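PDB 4FQD: NikO protein from Streptomyces tendae, which transfers an enolpyruvyl group in a step essential to nikkomycin biosynthesis, probably drawing it from phosphoenolpyruvate in the manner of MurA enzymes. Local coordinates for residues 260-272 with 283-297. The protein carries 4 engineered substitutions. Residues are numbered along the deposited sequence; the frame is centred on the assembly and turned at random.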
loop_
_atom_site.group_PDB
_atom_site.type_symbol
_atom_site.label_atom_id
_atom_site.label_comp_id
_atom_site.label_asym_id
_atom_site.label_seq_id
_atom_site.Cartn_x
_atom_site.Cartn_y
_atom_site.Cartn_z
ATOM N N THR A 260 33.231 -2.925 10.611
ATOM C CA THR A 260 33.142 -2.994 9.159
ATOM C C THR A 260 31.717 -2.684 8.713
ATOM O O THR A 260 30.788 -3.433 9.016
ATOM C CB THR A 260 33.544 -4.383 8.640
ATOM O OG1 THR A 260 34.862 -4.703 9.101
ATOM C CG2 THR A 260 33.521 -4.409 7.120
ATOM N N LEU A 261 31.551 -1.576 7.996
ATOM C CA LEU A 261 30.227 -1.121 7.582
ATOM C C LEU A 261 29.490 -2.127 6.708
ATOM O O LEU A 261 30.092 -2.817 5.883
ATOM C CB LEU A 261 30.317 0.215 6.842
ATOM C CG LEU A 261 30.667 1.451 7.668
ATOM C CD1 LEU A 261 30.621 2.701 6.801
ATOM C CD2 LEU A 261 29.737 1.585 8.862
ATOM N N ILE A 262 28.180 -2.202 6.904
ATOM C CA ILE A 262 27.313 -2.983 6.037
ATOM C C ILE A 262 27.310 -2.326 4.657
ATOM O O ILE A 262 27.325 -1.097 4.557
ATOM C CB ILE A 262 25.879 -3.064 6.628
ATOM C CG1 ILE A 262 24.978 -3.974 5.793
ATOM C CG2 ILE A 262 25.264 -1.679 6.771
ATOM C CD1 ILE A 262 23.621 -4.210 6.419
ATOM N N PRO A 263 27.345 -3.138 3.587
ATOM C CA PRO A 263 27.288 -2.596 2.225
ATOM C C PRO A 263 26.082 -1.684 2.029
ATOM O O PRO A 263 25.020 -1.946 2.596
ATOM C CB PRO A 263 27.152 -3.850 1.364
ATOM C CG PRO A 263 27.871 -4.897 2.139
ATOM C CD PRO A 263 27.595 -4.591 3.588
ATOM N N ASP A 264 26.258 -0.620 1.248
ATOM C CA ASP A 264 25.208 0.372 1.040
ATOM C C ASP A 264 23.942 -0.276 0.489
ATOM O O ASP A 264 23.955 -0.867 -0.590
ATOM C CB ASP A 264 25.691 1.482 0.106
ATOM C CG ASP A 264 24.792 2.703 0.136
ATOM O OD1 ASP A 264 23.732 2.683 -0.525
ATOM O OD2 ASP A 264 25.148 3.688 0.818
ATOM N N LEU A 265 22.857 -0.160 1.247
ATOM C CA LEU A 265 21.604 -0.832 0.928
ATOM C C LEU A 265 21.020 -0.381 -0.408
ATOM O O LEU A 265 20.598 -1.203 -1.219
ATOM C CB LEU A 265 20.581 -0.606 2.046
ATOM C CG LEU A 265 21.032 -0.973 3.461
ATOM C CD1 LEU A 265 19.897 -0.797 4.455
ATOM C CD2 LEU A 265 21.561 -2.392 3.501
ATOM N N ILE A 266 21.001 0.927 -0.632
ATOM C CA ILE A 266 20.412 1.475 -1.849
ATOM C C ILE A 266 21.320 1.255 -3.057
ATOM O O ILE A 266 20.846 1.142 -4.187
ATOM C CB ILE A 266 20.075 2.971 -1.694
ATOM C CG1 ILE A 266 19.330 3.209 -0.380
ATOM C CG2 ILE A 266 19.237 3.458 -2.866
ATOM C CD1 ILE A 266 18.055 2.398 -0.245
ATOM N N GLU A 267 22.627 1.181 -2.818
ATOM C CA GLU A 267 23.563 0.888 -3.896
ATOM C C GLU A 267 23.333 -0.528 -4.412
ATOM O O GLU A 267 23.410 -0.778 -5.615
ATOM C CB GLU A 267 25.013 1.053 -3.439
ATOM C CG GLU A 267 26.023 0.847 -4.560
ATOM C CD GLU A 267 27.461 0.865 -4.082
ATOM O OE1 GLU A 267 27.686 1.070 -2.870
ATOM O OE2 GLU A 267 28.367 0.670 -4.922
ATOM N N VAL A 268 23.048 -1.448 -3.495
ATOM C CA VAL A 268 22.736 -2.824 -3.862
ATOM C C VAL A 268 21.486 -2.862 -4.733
ATOM O O VAL A 268 21.467 -3.512 -5.778
ATOM C CB VAL A 268 22.525 -3.715 -2.621
ATOM C CG1 VAL A 268 22.024 -5.093 -3.030
ATOM C CG2 VAL A 268 23.813 -3.828 -1.823
ATOM N N VAL A 269 20.449 -2.151 -4.296
ATOM C CA VAL A 269 19.214 -2.030 -5.060
ATOM C C VAL A 269 19.496 -1.459 -6.445
ATOM O O VAL A 269 18.981 -1.953 -7.450
ATOM C CB VAL A 269 18.196 -1.119 -4.339
ATOM C CG1 VAL A 269 16.970 -0.883 -5.212
ATOM C CG2 VAL A 269 17.798 -1.720 -3.001
ATOM N N THR A 270 20.331 -0.425 -6.485
ATOM C CA THR A 270 20.679 0.252 -7.729
ATOM C C THR A 270 21.340 -0.693 -8.730
ATOM O O THR A 270 21.018 -0.675 -9.917
ATOM C CB THR A 270 21.615 1.450 -7.471
ATOM O OG1 THR A 270 21.001 2.345 -6.535
ATOM C CG2 THR A 270 21.903 2.195 -8.765
ATOM N N TRP A 271 22.259 -1.521 -8.245
ATOM C CA TRP A 271 22.979 -2.443 -9.116
ATOM C C TRP A 271 22.120 -3.622 -9.563
ATOM O O TRP A 271 22.277 -4.125 -10.675
ATOM C CB TRP A 271 24.265 -2.936 -8.447
ATOM C CG TRP A 271 25.331 -1.891 -8.372
ATOM C CD1 TRP A 271 25.902 -1.381 -7.243
ATOM C CD2 TRP A 271 25.950 -1.217 -9.474
ATOM N NE1 TRP A 271 26.843 -0.436 -7.574
ATOM C CE2 TRP A 271 26.890 -0.316 -8.938
ATOM C CE3 TRP A 271 25.802 -1.290 -10.863
ATOM C CZ2 TRP A 271 27.679 0.505 -9.739
ATOM C CZ3 TRP A 271 26.586 -0.476 -11.657
ATOM C CH2 TRP A 271 27.512 0.411 -11.094
ATOM N N ILE A 272 21.217 -4.062 -8.692
ATOM C CA ILE A 272 20.275 -5.117 -9.045
ATOM C C ILE A 272 19.358 -4.625 -10.162
ATOM O O ILE A 272 19.088 -5.348 -11.122
ATOM C CB ILE A 272 19.436 -5.560 -7.832
ATOM C CG1 ILE A 272 20.323 -6.268 -6.804
ATOM C CG2 ILE A 272 18.306 -6.480 -8.265
ATOM C CD1 ILE A 272 19.596 -6.655 -5.533
ATOM N N LEU A 283 24.986 -10.134 -13.504
ATOM C CA LEU A 283 25.870 -9.132 -12.923
ATOM C C LEU A 283 26.242 -9.474 -11.484
ATOM O O LEU A 283 25.383 -9.529 -10.603
ATOM C CB LEU A 283 25.212 -7.753 -12.975
ATOM C CG LEU A 283 26.096 -6.578 -12.555
ATOM C CD1 LEU A 283 27.228 -6.386 -13.552
ATOM C CD2 LEU A 283 25.276 -5.306 -12.415
ATOM N N ARG A 284 27.531 -9.698 -11.252
ATOM C CA ARG A 284 28.018 -10.032 -9.922
ATOM C C ARG A 284 28.244 -8.764 -9.106
ATOM O O ARG A 284 28.955 -7.855 -9.536
ATOM C CB ARG A 284 29.309 -10.845 -10.018
ATOM C CG ARG A 284 29.432 -11.945 -8.978
ATOM C CD ARG A 284 30.616 -12.847 -9.278
ATOM N NE ARG A 284 31.874 -12.106 -9.272
ATOM C CZ ARG A 284 32.650 -11.965 -8.204
ATOM N NH1 ARG A 284 32.298 -12.517 -7.052
ATOM N NH2 ARG A 284 33.776 -11.274 -8.284
ATOM N N ILE A 285 27.625 -8.705 -7.931
ATOM C CA ILE A 285 27.718 -7.536 -7.063
ATOM C C ILE A 285 28.306 -7.935 -5.712
ATOM O O ILE A 285 27.676 -8.661 -4.945
ATOM C CB ILE A 285 26.333 -6.901 -6.844
ATOM C CG1 ILE A 285 25.607 -6.731 -8.181
ATOM C CG2 ILE A 285 26.464 -5.571 -6.120
ATOM C CD1 ILE A 285 24.120 -6.490 -8.044
ATOM N N THR A 286 29.510 -7.453 -5.424
ATOM C CA THR A 286 30.228 -7.875 -4.224
ATOM C C THR A 286 30.198 -6.837 -3.104
ATOM O O THR A 286 29.923 -5.659 -3.332
ATOM C CB THR A 286 31.696 -8.222 -4.536
ATOM O OG1 THR A 286 32.392 -7.041 -4.956
ATOM C CG2 THR A 286 31.775 -9.275 -5.633
ATOM N N GLY A 287 30.494 -7.294 -1.892
ATOM C CA GLY A 287 30.530 -6.436 -0.723
ATOM C C GLY A 287 30.660 -7.275 0.531
ATOM O O GLY A 287 29.971 -8.283 0.672
ATOM N N PRO A 288 31.551 -6.869 1.449
ATOM C CA PRO A 288 31.783 -7.627 2.684
ATOM C C PRO A 288 30.534 -7.692 3.557
ATOM O O PRO A 288 30.088 -6.672 4.081
ATOM C CB PRO A 288 32.888 -6.829 3.387
ATOM C CG PRO A 288 32.798 -5.455 2.810
ATOM C CD PRO A 288 32.368 -5.645 1.388
ATOM N N GLY A 289 29.974 -8.887 3.702
ATOM C CA GLY A 289 28.773 -9.072 4.495
ATOM C C GLY A 289 27.545 -8.517 3.803
ATOM O O GLY A 289 26.664 -7.948 4.447
ATOM N N ILE A 290 27.486 -8.689 2.486
ATOM C CA ILE A 290 26.368 -8.185 1.698
ATOM C C ILE A 290 25.089 -8.965 1.994
ATOM O O ILE A 290 23.987 -8.502 1.696
ATOM C CB ILE A 290 26.671 -8.229 0.184
ATOM C CG1 ILE A 290 25.800 -7.222 -0.572
ATOM C CG2 ILE A 290 26.483 -9.635 -0.363
ATOM C CD1 ILE A 290 26.098 -7.146 -2.054
ATOM N N ASP A 291 25.241 -10.148 2.584
ATOM C CA ASP A 291 24.096 -10.954 2.987
ATOM C C ASP A 291 23.284 -10.237 4.060
ATOM O O ASP A 291 22.060 -10.352 4.107
ATOM C CB ASP A 291 24.542 -12.333 3.478
ATOM C CG ASP A 291 25.697 -12.260 4.463
ATOM O OD1 ASP A 291 26.025 -11.148 4.927
ATOM O OD2 ASP A 291 26.274 -13.323 4.778
ATOM N N ARG A 292 23.976 -9.494 4.920
ATOM C CA ARG A 292 23.317 -8.674 5.930
ATOM C C ARG A 292 22.530 -7.553 5.267
ATOM O O ARG A 292 21.432 -7.206 5.706
ATOM C CB ARG A 292 24.338 -8.087 6.906
ATOM C CG ARG A 292 24.847 -9.073 7.939
ATOM C CD ARG A 292 25.915 -8.451 8.824
ATOM N NE ARG A 292 25.462 -7.213 9.453
ATOM C CZ ARG A 292 26.091 -6.049 9.343
ATOM N NH1 ARG A 292 27.208 -5.962 8.632
ATOM N NH2 ARG A 292 25.606 -4.971 9.947
ATOM N N ALA A 293 23.103 -6.986 4.208
ATOM C CA ALA A 293 22.439 -5.939 3.442
ATOM C C ALA A 293 21.179 -6.484 2.784
ATOM O O ALA A 293 20.138 -5.830 2.782
ATOM C CB ALA A 293 23.381 -5.363 2.397
ATOM N N VAL A 294 21.284 -7.691 2.235
ATOM C CA VAL A 294 20.154 -8.352 1.594
ATOM C C VAL A 294 19.023 -8.610 2.583
ATOM O O VAL A 294 17.861 -8.319 2.297
ATOM C CB VAL A 294 20.577 -9.685 0.941
ATOM C CG1 VAL A 294 19.358 -10.536 0.607
ATOM C CG2 VAL A 294 21.404 -9.420 -0.300
ATOM N N HIS A 295 19.370 -9.151 3.746
ATOM C CA HIS A 295 18.381 -9.444 4.778
ATOM C C HIS A 295 17.690 -8.176 5.263
ATOM O O HIS A 295 16.507 -8.191 5.598
ATOM C CB HIS A 295 19.025 -10.173 5.957
ATOM C CG HIS A 295 18.085 -10.420 7.094
ATOM N ND1 HIS A 295 18.056 -9.629 8.221
ATOM C CD2 HIS A 295 17.128 -11.364 7.272
ATOM C CE1 HIS A 295 17.126 -10.077 9.048
ATOM N NE2 HIS A 295 16.550 -11.128 8.494
ATOM N N ALA A 296 18.439 -7.079 5.299
ATOM C CA ALA A 296 17.884 -5.784 5.671
ATOM C C ALA A 296 16.940 -5.285 4.583
ATOM O O ALA A 296 15.984 -4.562 4.858
ATOM C CB ALA A 296 18.999 -4.783 5.900
ATOM N N LEU A 297 17.223 -5.680 3.345
ATOM C CA LEU A 297 16.400 -5.307 2.203
ATOM C C LEU A 297 15.320 -6.350 1.935
ATOM O O LEU A 297 14.853 -6.491 0.806
ATOM C CB LEU A 297 17.270 -5.124 0.958
ATOM C CG LEU A 297 18.192 -3.903 0.944
ATOM C CD1 LEU A 297 19.228 -4.031 -0.160
ATOM C CD2 LEU A 297 17.380 -2.625 0.774
HETATM O O HOH W 1 30.427 -5.462 6.152
#
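Leu297 lies against the start of helix 265-278: its CD2 meets Val269 CG2 at 3.9 Å and also reaches Leu265 CB, while its CD1 touches the backbone O of Leu265 and the CB of Val268. Further apolar contacts continue along the same helix. Leu265 turns CD2 onto Ala293, 3.7 Å from its CB, and less closely onto Ala296; Val268 CG2 meets Ile290 CD1 at 4.0 Å. One helical turn on, Ile285 CD1 packs 3.6 Å from Trp271 CB and also touches Ile272 CG1, and Leu283 CD2 lies near the backbone O of Trp271. Just before the helix, Pro263 sets its ring on the type II turn at 287-290, with CG 3.6 Å from Ile290 CA. In this inverse alpha/beta barrel of the EPSP synthase family, residues 260-264 carry the chain from the sheet holding strand 257-260 to that holding 283-286, consistent with one of the family's two interdomain connections. Helix 265-272 then runs antiparallel to strand 283-286 (172°) and nearly perpendicular to helix 290-296. At the connection, Ile262 extends CG1 opposite its backbone N (chi1 -175°), which brings CD1 to 3.6 Å from Ala293 N and over one face of the Arg292 guanidinium, offset toward its rim, while CB lies 3.8 Å from Arg292 NH1. That arginine, bent at chi3, makes a salt bridge to Asp223. With an alanine here CG1 and CD1 would go, which would probably open a gap against Ala293 and strip part of the apolar cover from the guanidinium, though CB would still meet it. A water donates to Leu261 O at 2.7 Å and may bridge to Pro288 O, though that second distance is too short to be trusted. Within the helix, Trp271 NE1 reaches Glu267 OE2 almost exactly in the indole plane, and Glu267 OE1 accepts from Ser31 N.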